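PDB 3LRK: alpha-galactosidase 1 from Saccharomyces cerevisiae, which hydrolyses terminal, non-reducing alpha-D-galactose residues from alpha-D-galactosides such as galactose oligosaccharides, galactomannans and galactolipids. Local coordinates for residues 430-433 / 439-442; 348-353 / 464-469; 371-376 / 389-394. The protein carries 1 engineered substitution. All coordinates share one frame; numbering follows the deposited sequence.

Interaction 1: residues 430-433 / 439-442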
loop_
_atom_site.group_PDB
_atom_site.type_symbol
_atom_site.label_atom_id
_atom_site.label_comp_id
_atom_site.label_asym_id
_atom_site.label_seq_id
_atom_site.Cartn_x
_atom_site.Cartn_y
_atom_site.Cartn_z
ATOM N N ASP A 430 39.675 -22.622 -5.905
ATOM C CA ASP A 430 41.059 -23.094 -5.952
ATOM C C ASP A 430 42.025 -22.020 -6.453
ATOM O O ASP A 430 43.087 -21.819 -5.860
ATOM C CB ASP A 430 41.158 -24.369 -6.797
ATOM C CG ASP A 430 40.510 -25.574 -6.121
ATOM O OD1 ASP A 430 39.991 -25.440 -4.986
ATOM O OD2 ASP A 430 40.522 -26.665 -6.726
ATOM N N GLY A 431 41.641 -21.325 -7.528
ATOM C CA GLY A 431 42.426 -20.218 -8.073
ATOM C C GLY A 431 42.750 -19.137 -7.050
ATOM O O GLY A 431 43.897 -18.685 -6.963
ATOM N N LEU A 432 41.743 -18.730 -6.276
ATOM C CA LEU A 432 41.906 -17.700 -5.240
ATOM C C LEU A 432 42.884 -18.133 -4.139
ATOM O O LEU A 432 43.668 -17.319 -3.646
ATOM C CB LEU A 432 40.552 -17.297 -4.639
ATOM C CG LEU A 432 39.565 -16.529 -5.537
ATOM C CD1 LEU A 432 38.152 -16.602 -4.983
ATOM C CD2 LEU A 432 39.980 -15.075 -5.768
ATOM N N SER A 433 42.828 -19.415 -3.776
ATOM C CA SER A 433 43.741 -20.016 -2.791
ATOM C C SER A 433 45.192 -19.974 -3.259
ATOM O O SER A 433 46.099 -19.702 -2.469
ATOM C CB SER A 433 43.344 -21.466 -2.512
ATOM O OG SER A 433 42.034 -21.550 -1.981
ATOM N N LEU A 439 42.706 -13.666 -11.035
ATOM C CA LEU A 439 41.470 -13.573 -10.247
ATOM C C LEU A 439 41.438 -12.417 -9.236
ATOM O O LEU A 439 40.405 -12.165 -8.616
ATOM C CB LEU A 439 41.171 -14.905 -9.539
ATOM C CG LEU A 439 41.122 -16.208 -10.350
ATOM C CD1 LEU A 439 40.708 -17.353 -9.454
ATOM C CD2 LEU A 439 40.188 -16.107 -11.555
ATOM N N PHE A 440 42.557 -11.718 -9.065
ATOM C CA PHE A 440 42.638 -10.646 -8.069
ATOM C C PHE A 440 42.773 -9.248 -8.663
ATOM O O PHE A 440 42.541 -8.252 -7.975
ATOM C CB PHE A 440 43.769 -10.915 -7.063
ATOM C CG PHE A 440 43.445 -11.988 -6.068
ATOM C CD1 PHE A 440 43.912 -13.285 -6.247
ATOM C CD2 PHE A 440 42.653 -11.706 -4.953
ATOM C CE1 PHE A 440 43.605 -14.287 -5.332
ATOM C CE2 PHE A 440 42.335 -12.700 -4.032
ATOM C CZ PHE A 440 42.819 -13.996 -4.219
ATOM N N GLY A 441 43.119 -9.183 -9.946
ATOM C CA GLY A 441 43.476 -7.924 -10.583
ATOM C C GLY A 441 44.860 -7.491 -10.132
ATOM O O GLY A 441 45.705 -8.328 -9.804
ATOM N N GLN A 442 45.081 -6.183 -10.091
ATOM C CA GLN A 442 46.391 -5.627 -9.772
ATOM C C GLN A 442 46.352 -4.788 -8.498
ATOM O O GLN A 442 45.482 -3.930 -8.337
ATOM C CB GLN A 442 46.891 -4.776 -10.941
ATOM C CG GLN A 442 48.326 -4.285 -10.826
ATOM C CD GLN A 442 49.319 -5.119 -11.630
ATOM O OE1 GLN A 442 49.052 -6.273 -11.998
ATOM N NE2 GLN A 442 50.478 -4.530 -11.905
#
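L432 and F440 form the tightest part of this contact. Methyl CD2 of L432 lies over one face of the F440 ring, 3.8 Å from its centroid and 28° off the ring normal, which meets the criteria for a CH-pi interaction. The methyl is displaced toward the rim, so its nearest ring atom is CZ, with L432 CD2 and F440 CZ 3.4 Å apart. The same leucine also meets the ring edge: its carbonyl O lies in the ring plane, 3.5 Å from F440 CE1. F440 reaches this position because its CG is anti to the carbonyl carbon (chi1 -75°), beside its own backbone N. The ring also makes a cation-pi contact with R468 of strand 461-469.

Close packing continues at L439, whose CD1 stands 3.6 Å from G431 CA. A beta carbon at G431 would clash with that methyl, so its absence is consistent with this close approach. L432 crosses L439 at about a right angle, with L432 CD2 4.0 Å from L439 CB.

The other side is loose. D430 and S433 point away from 439-442, and S433 is exposed, as is Q442 beyond G441, where positive phi (74°) ends the helical run. Replacing F440 by an alanine is likely to leave L432 CD2 without its aromatic face and R468 without its cation-pi partner. No hydrogen bond crosses the contact: it is the apolar packing of two short consecutive helices, 428-433 and 437-440, that lead into strand 442-447 at the margin of the antiparallel sheet of the C-terminal beta domain.

Interaction 2: residues 348-353 / 464-469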
loop_
_atom_site.group_PDB
_atom_site.type_symbol
_atom_site.label_atom_id
_atom_site.label_comp_id
_atom_site.label_asym_id
_atom_site.label_seq_id
_atom_site.Cartn_x
_atom_site.Cartn_y
_atom_site.Cartn_z
ATOM N N GLY A 348 31.069 -5.620 0.624
ATOM C CA GLY A 348 30.628 -6.966 0.974
ATOM C C GLY A 348 31.766 -7.912 1.310
ATOM O O GLY A 348 32.864 -7.793 0.753
ATOM N N PRO A 349 31.507 -8.870 2.219
ATOM C CA PRO A 349 32.522 -9.840 2.617
ATOM C C PRO A 349 32.754 -10.901 1.554
ATOM O O PRO A 349 31.858 -11.193 0.754
ATOM C CB PRO A 349 31.923 -10.479 3.868
ATOM C CG PRO A 349 30.448 -10.342 3.702
ATOM C CD PRO A 349 30.232 -9.070 2.938
ATOM N N LEU A 350 33.962 -11.461 1.557
ATOM C CA LEU A 350 34.330 -12.543 0.659
ATOM C C LEU A 350 34.833 -13.700 1.491
ATOM O O LEU A 350 35.429 -13.489 2.550
ATOM C CB LEU A 350 35.408 -12.093 -0.332
ATOM C CG LEU A 350 34.994 -11.019 -1.335
ATOM C CD1 LEU A 350 36.215 -10.372 -1.982
ATOM C CD2 LEU A 350 34.037 -11.591 -2.398
ATOM N N ASP A 351 34.601 -14.918 1.006
ATOM C CA ASP A 351 34.826 -16.113 1.807
ATOM C C ASP A 351 36.250 -16.266 2.366
ATOM O O ASP A 351 36.418 -16.764 3.483
ATOM C CB ASP A 351 34.435 -17.360 1.036
ATOM C CG ASP A 351 34.259 -18.567 1.941
ATOM O OD1 ASP A 351 35.007 -19.544 1.762
ATOM O OD2 ASP A 351 33.383 -18.522 2.836
ATOM N N ASN A 352 37.257 -15.839 1.604
ATOM C CA ASN A 352 38.666 -15.942 2.050
ATOM C C ASN A 352 39.104 -14.852 3.040
ATOM O O ASN A 352 40.268 -14.817 3.472
ATOM C CB ASN A 352 39.625 -16.005 0.847
ATOM C CG ASN A 352 39.823 -14.652 0.163
ATOM O OD1 ASN A 352 39.034 -13.722 0.338
ATOM N ND2 ASN A 352 40.872 -14.553 -0.650
ATOM N N GLY A 353 38.178 -13.957 3.381
ATOM C CA GLY A 353 38.444 -12.876 4.324
ATOM C C GLY A 353 38.644 -11.517 3.678
ATOM O O GLY A 353 38.731 -10.507 4.375
ATOM N N PHE A 464 35.991 -0.566 -8.882
ATOM C CA PHE A 464 35.620 -1.873 -8.341
ATOM C C PHE A 464 36.860 -2.560 -7.755
ATOM O O PHE A 464 37.759 -2.959 -8.499
ATOM C CB PHE A 464 34.979 -2.708 -9.458
ATOM C CG PHE A 464 34.106 -3.836 -8.973
ATOM C CD1 PHE A 464 33.140 -3.631 -7.986
ATOM C CD2 PHE A 464 34.227 -5.102 -9.537
ATOM C CE1 PHE A 464 32.333 -4.678 -7.556
ATOM C CE2 PHE A 464 33.415 -6.158 -9.113
ATOM C CZ PHE A 464 32.467 -5.937 -8.125
ATOM N N TYR A 465 36.899 -2.686 -6.429
ATOM C CA TYR A 465 38.096 -3.174 -5.724
ATOM C C TYR A 465 37.915 -4.443 -4.910
ATOM O O TYR A 465 36.842 -4.700 -4.354
ATOM C CB TYR A 465 38.627 -2.122 -4.747
ATOM C CG TYR A 465 38.919 -0.765 -5.323
ATOM C CD1 TYR A 465 38.308 0.367 -4.793
ATOM C CD2 TYR A 465 39.809 -0.603 -6.385
ATOM C CE1 TYR A 465 38.571 1.632 -5.296
ATOM C CE2 TYR A 465 40.074 0.665 -6.906
ATOM C CZ TYR A 465 39.453 1.773 -6.348
ATOM O OH TYR A 465 39.697 3.030 -6.838
ATOM N N ARG A 466 39.001 -5.206 -4.805
ATOM C CA ARG A 466 39.115 -6.258 -3.811
ATOM C C ARG A 466 40.174 -5.838 -2.787
ATOM O O ARG A 466 41.306 -5.521 -3.156
ATOM C CB ARG A 466 39.472 -7.600 -4.461
ATOM C CG ARG A 466 39.379 -8.782 -3.509
ATOM C CD ARG A 466 39.440 -10.125 -4.220
ATOM N NE ARG A 466 39.292 -11.209 -3.252
ATOM C CZ ARG A 466 38.574 -12.313 -3.441
ATOM N NH1 ARG A 466 37.920 -12.505 -4.578
ATOM N NH2 ARG A 466 38.495 -13.224 -2.476
ATOM N N LEU A 467 39.786 -5.804 -1.512
ATOM C CA LEU A 467 40.715 -5.495 -0.420
ATOM C C LEU A 467 41.219 -6.768 0.240
ATOM O O LEU A 467 40.441 -7.674 0.531
ATOM C CB LEU A 467 40.073 -4.580 0.639
ATOM C CG LEU A 467 39.621 -3.144 0.312
ATOM C CD1 LEU A 467 39.739 -2.252 1.541
ATOM C CD2 LEU A 467 40.370 -2.510 -0.841
ATOM N N ARG A 468 42.531 -6.828 0.476
ATOM C CA ARG A 468 43.167 -8.004 1.073
ATOM C C ARG A 468 44.028 -7.559 2.252
ATOM O O ARG A 468 44.622 -6.480 2.203
ATOM C CB ARG A 468 44.035 -8.747 0.046
ATOM C CG ARG A 468 43.353 -9.044 -1.287
ATOM C CD ARG A 468 44.092 -10.121 -2.060
ATOM N NE ARG A 468 43.973 -11.424 -1.406
ATOM C CZ ARG A 468 44.693 -12.498 -1.714
ATOM N NH1 ARG A 468 45.602 -12.446 -2.684
ATOM N NH2 ARG A 468 44.500 -13.630 -1.047
ATOM N N PRO A 469 44.089 -8.374 3.323
ATOM C CA PRO A 469 44.943 -7.975 4.443
ATOM C C PRO A 469 46.404 -7.969 4.009
ATOM O O PRO A 469 46.865 -8.939 3.407
ATOM C CB PRO A 469 44.694 -9.073 5.489
ATOM C CG PRO A 469 43.409 -9.736 5.068
ATOM C CD PRO A 469 43.415 -9.661 3.579
HETATM O O HOH W 1 37.045 -15.500 -1.485
#
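R466 stretches toward L350 and N352 with CG anti to its backbone N (chi1 -170°) and the chain extended to NE, while N352 holds CG between its backbone N and carbonyl carbon (chi1 75°), which turns the amide to meet the guanidinium. The motif is a type I beta turn, L350 to G353, in the connection between neighbouring antiparallel strands 342-349 and 355-361 of the C-terminal beta sandwich. It is closed by G353 N to L350 O at 2.9 Å.

Two kinds of contact surround the R466 guanidinium. Over its centre sits L350 CD1, 3.4 Å from R466 CZ, so a methyl covers one face. At its edge, R466 NH2 donates to N352 OD1 over 2.9 Å. That bond is bent, and its two ends differ: the oxygen lies close to the guanidinium plane, whereas the donor stands 53° out of the carbonyl plane and so not on a lone pair. The amide and guanidinium planes are nearly perpendicular. N352 OD1 also accepts from D354 N.

The carboxylate of D354 forms salt bridges through OD2 with both R466 NE and R468 NE, which probably offsets the charge of the two arginines. R466 NH2 has a further link to the turn: water 1 accepts from R466 NH2 at 2.9 Å and from N352 N at 3.1 Å.

Interaction 3: residues 371-376 / 389-394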
loop_
_atom_site.group_PDB
_atom_site.type_symbol
_atom_site.label_atom_id
_atom_site.label_comp_id
_atom_site.label_asym_id
_atom_site.label_seq_id
_atom_site.Cartn_x
_atom_site.Cartn_y
_atom_site.Cartn_z
ATOM N N THR A 371 36.351 6.913 0.224
ATOM C CA THR A 371 35.836 6.215 1.391
ATOM C C THR A 371 36.967 5.933 2.389
ATOM O O THR A 371 38.123 6.294 2.147
ATOM C CB THR A 371 35.064 4.919 0.999
ATOM O OG1 THR A 371 34.425 4.382 2.163
ATOM C CG2 THR A 371 35.990 3.870 0.379
ATOM N N THR A 372 36.614 5.315 3.514
ATOM C CA THR A 372 37.554 4.978 4.583
ATOM C C THR A 372 37.305 3.536 4.994
ATOM O O THR A 372 36.298 2.948 4.600
ATOM C CB THR A 372 37.328 5.865 5.836
ATOM O OG1 THR A 372 36.026 5.603 6.368
ATOM C CG2 THR A 372 37.443 7.360 5.510
ATOM N N LEU A 373 38.204 2.972 5.802
ATOM C CA LEU A 373 38.012 1.630 6.364
ATOM C C LEU A 373 36.750 1.518 7.218
ATOM O O LEU A 373 36.113 0.457 7.252
ATOM C CB LEU A 373 39.229 1.190 7.188
ATOM C CG LEU A 373 40.559 0.925 6.473
ATOM C CD1 LEU A 373 41.647 0.613 7.505
ATOM C CD2 LEU A 373 40.443 -0.203 5.448
ATOM N N GLU A 374 36.399 2.604 7.908
ATOM C CA GLU A 374 35.201 2.639 8.760
ATOM C C GLU A 374 33.928 2.424 7.940
ATOM O O GLU A 374 33.048 1.679 8.363
ATOM C CB GLU A 374 35.115 3.946 9.563
ATOM C CG GLU A 374 36.280 4.171 10.537
ATOM C CD GLU A 374 36.068 5.351 11.483
ATOM O OE1 GLU A 374 35.057 6.076 11.340
ATOM O OE2 GLU A 374 36.919 5.553 12.381
ATOM N N GLU A 375 33.857 3.059 6.768
ATOM C CA GLU A 375 32.726 2.907 5.842
ATOM C C GLU A 375 32.729 1.555 5.140
ATOM O O GLU A 375 31.680 0.916 5.022
ATOM C CB GLU A 375 32.720 4.005 4.783
ATOM C CG GLU A 375 32.410 5.398 5.288
ATOM C CD GLU A 375 32.041 6.342 4.159
ATOM O OE1 GLU A 375 32.554 6.168 3.030
ATOM O OE2 GLU A 375 31.221 7.255 4.401
ATOM N N ILE A 376 33.900 1.141 4.654
ATOM C CA ILE A 376 34.068 -0.161 4.002
ATOM C C ILE A 376 33.659 -1.302 4.937
ATOM O O ILE A 376 32.867 -2.171 4.559
ATOM C CB ILE A 376 35.521 -0.375 3.511
ATOM C CG1 ILE A 376 35.827 0.554 2.332
ATOM C CG2 ILE A 376 35.756 -1.836 3.141
ATOM C CD1 ILE A 376 37.319 0.734 2.045
ATOM N N SER A 389 43.758 -2.604 11.029
ATOM C CA SER A 389 44.701 -3.200 10.079
ATOM C C SER A 389 44.848 -2.400 8.797
ATOM O O SER A 389 44.012 -1.550 8.478
ATOM C CB SER A 389 44.274 -4.624 9.717
ATOM O OG SER A 389 44.265 -5.457 10.857
ATOM N N THR A 390 45.919 -2.694 8.059
ATOM C CA THR A 390 46.162 -2.096 6.748
ATOM C C THR A 390 45.725 -3.085 5.662
ATOM O O THR A 390 45.972 -4.290 5.770
ATOM C CB THR A 390 47.648 -1.665 6.598
ATOM O OG1 THR A 390 47.928 -0.628 7.544
ATOM C CG2 THR A 390 47.952 -1.144 5.196
ATOM N N TRP A 391 45.051 -2.567 4.634
ATOM C CA TRP A 391 44.497 -3.403 3.566
ATOM C C TRP A 391 45.076 -3.023 2.221
ATOM O O TRP A 391 45.125 -1.843 1.880
ATOM C CB TRP A 391 42.967 -3.285 3.523
ATOM C CG TRP A 391 42.306 -3.842 4.748
ATOM C CD1 TRP A 391 42.229 -3.251 5.978
ATOM C CD2 TRP A 391 41.647 -5.111 4.869
ATOM N NE1 TRP A 391 41.564 -4.071 6.857
ATOM C CE2 TRP A 391 41.193 -5.218 6.203
ATOM C CE3 TRP A 391 41.394 -6.165 3.979
ATOM C CZ2 TRP A 391 40.494 -6.336 6.671
ATOM C CZ3 TRP A 391 40.701 -7.277 4.444
ATOM C CH2 TRP A 391 40.262 -7.353 5.781
ATOM N N ASP A 392 45.508 -4.028 1.463
ATOM C CA ASP A 392 45.968 -3.824 0.094
ATOM C C ASP A 392 44.774 -3.690 -0.843
ATOM O O ASP A 392 43.838 -4.489 -0.780
ATOM C CB ASP A 392 46.860 -4.981 -0.353
ATOM C CG ASP A 392 48.244 -4.941 0.295
ATOM O OD1 ASP A 392 48.637 -3.870 0.800
ATOM O OD2 ASP A 392 48.931 -5.988 0.292
ATOM N N ILE A 393 44.817 -2.667 -1.690
ATOM C CA ILE A 393 43.760 -2.404 -2.659
ATOM C C ILE A 393 44.127 -3.059 -3.984
ATOM O O ILE A 393 45.217 -2.828 -4.517
ATOM C CB ILE A 393 43.546 -0.887 -2.882
ATOM C CG1 ILE A 393 43.331 -0.163 -1.545
ATOM C CG2 ILE A 393 42.373 -0.629 -3.846
ATOM C CD1 ILE A 393 43.435 1.347 -1.633
ATOM N N TYR A 394 43.220 -3.884 -4.503
ATOM C CA TYR A 394 43.373 -4.461 -5.827
ATOM C C TYR A 394 42.295 -3.919 -6.765
ATOM O O TYR A 394 41.112 -3.906 -6.414
ATOM C CB TYR A 394 43.286 -5.983 -5.762
ATOM C CG TYR A 394 44.495 -6.661 -5.163
ATOM C CD1 TYR A 394 44.719 -6.648 -3.786
ATOM C CD2 TYR A 394 45.407 -7.334 -5.973
ATOM C CE1 TYR A 394 45.831 -7.279 -3.231
ATOM C CE2 TYR A 394 46.522 -7.973 -5.426
ATOM C CZ TYR A 394 46.723 -7.941 -4.060
ATOM O OH TYR A 394 47.821 -8.561 -3.513
#
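L373 and W391 are the nearest backbone positions here, their CA atoms 8.7 Å apart, so helix 373-376 and strand 391-394 meet through side chains and not through backbone pairing. L373 spans most of that gap with both methyls. CD2 approaches the indole obliquely, reaching W391 CD1 at 3.6 Å, and CD1 comes within 3.3 Å of S389 O. With L373 CG anti to its carbonyl carbon (chi1 -67°), the branch points across to the strand. L447 on strand 442-447 also touches L373, extending the apolar surroundings.

The indole itself is anchored by a hydrogen bond from W391 NE1 to K386 O, consistent with a fixed ring orientation. On the helix side, T372 occupies the N-cap position and its OG1 accepts a weak bond from E375 N at 3.4 Å. T371 OG1 donates to the anti lone pair of E375 OE1 over 2.7 Å, and that oxygen also receives W328 NE1, so the start of the helix is tied down.

No hydrogen bond links the two segments. The contact is dispersive, and its polar cost is visible: S389 O is buried beneath a methyl that cannot donate to it, and has no partner in the model.

In the fold
All three contacts belong to the C-terminal beta domain, away from the annotated sites. Interactions 1 and 3 are buried and apolar, but interaction 1 packs helices 428-433 and 437-440 on each other and interaction 3 sets helix 373-376 against the start of strand 391-395; interaction 2 is only partly buried and combines a charged group, an amide and water with a methyl laid on the guanidinium. Interactions 2 and 3 share a sheet, where strands 461-469 and 391-395 are neighbours and D392 N probably donates to R468 O at 2.7 Å. Interaction 1 packs on the same arginines, with F440 CE2 3.3 Å from R468 CZ. Along the chain, interactions 3 and 1 both fall inside the loop closed by interaction 2.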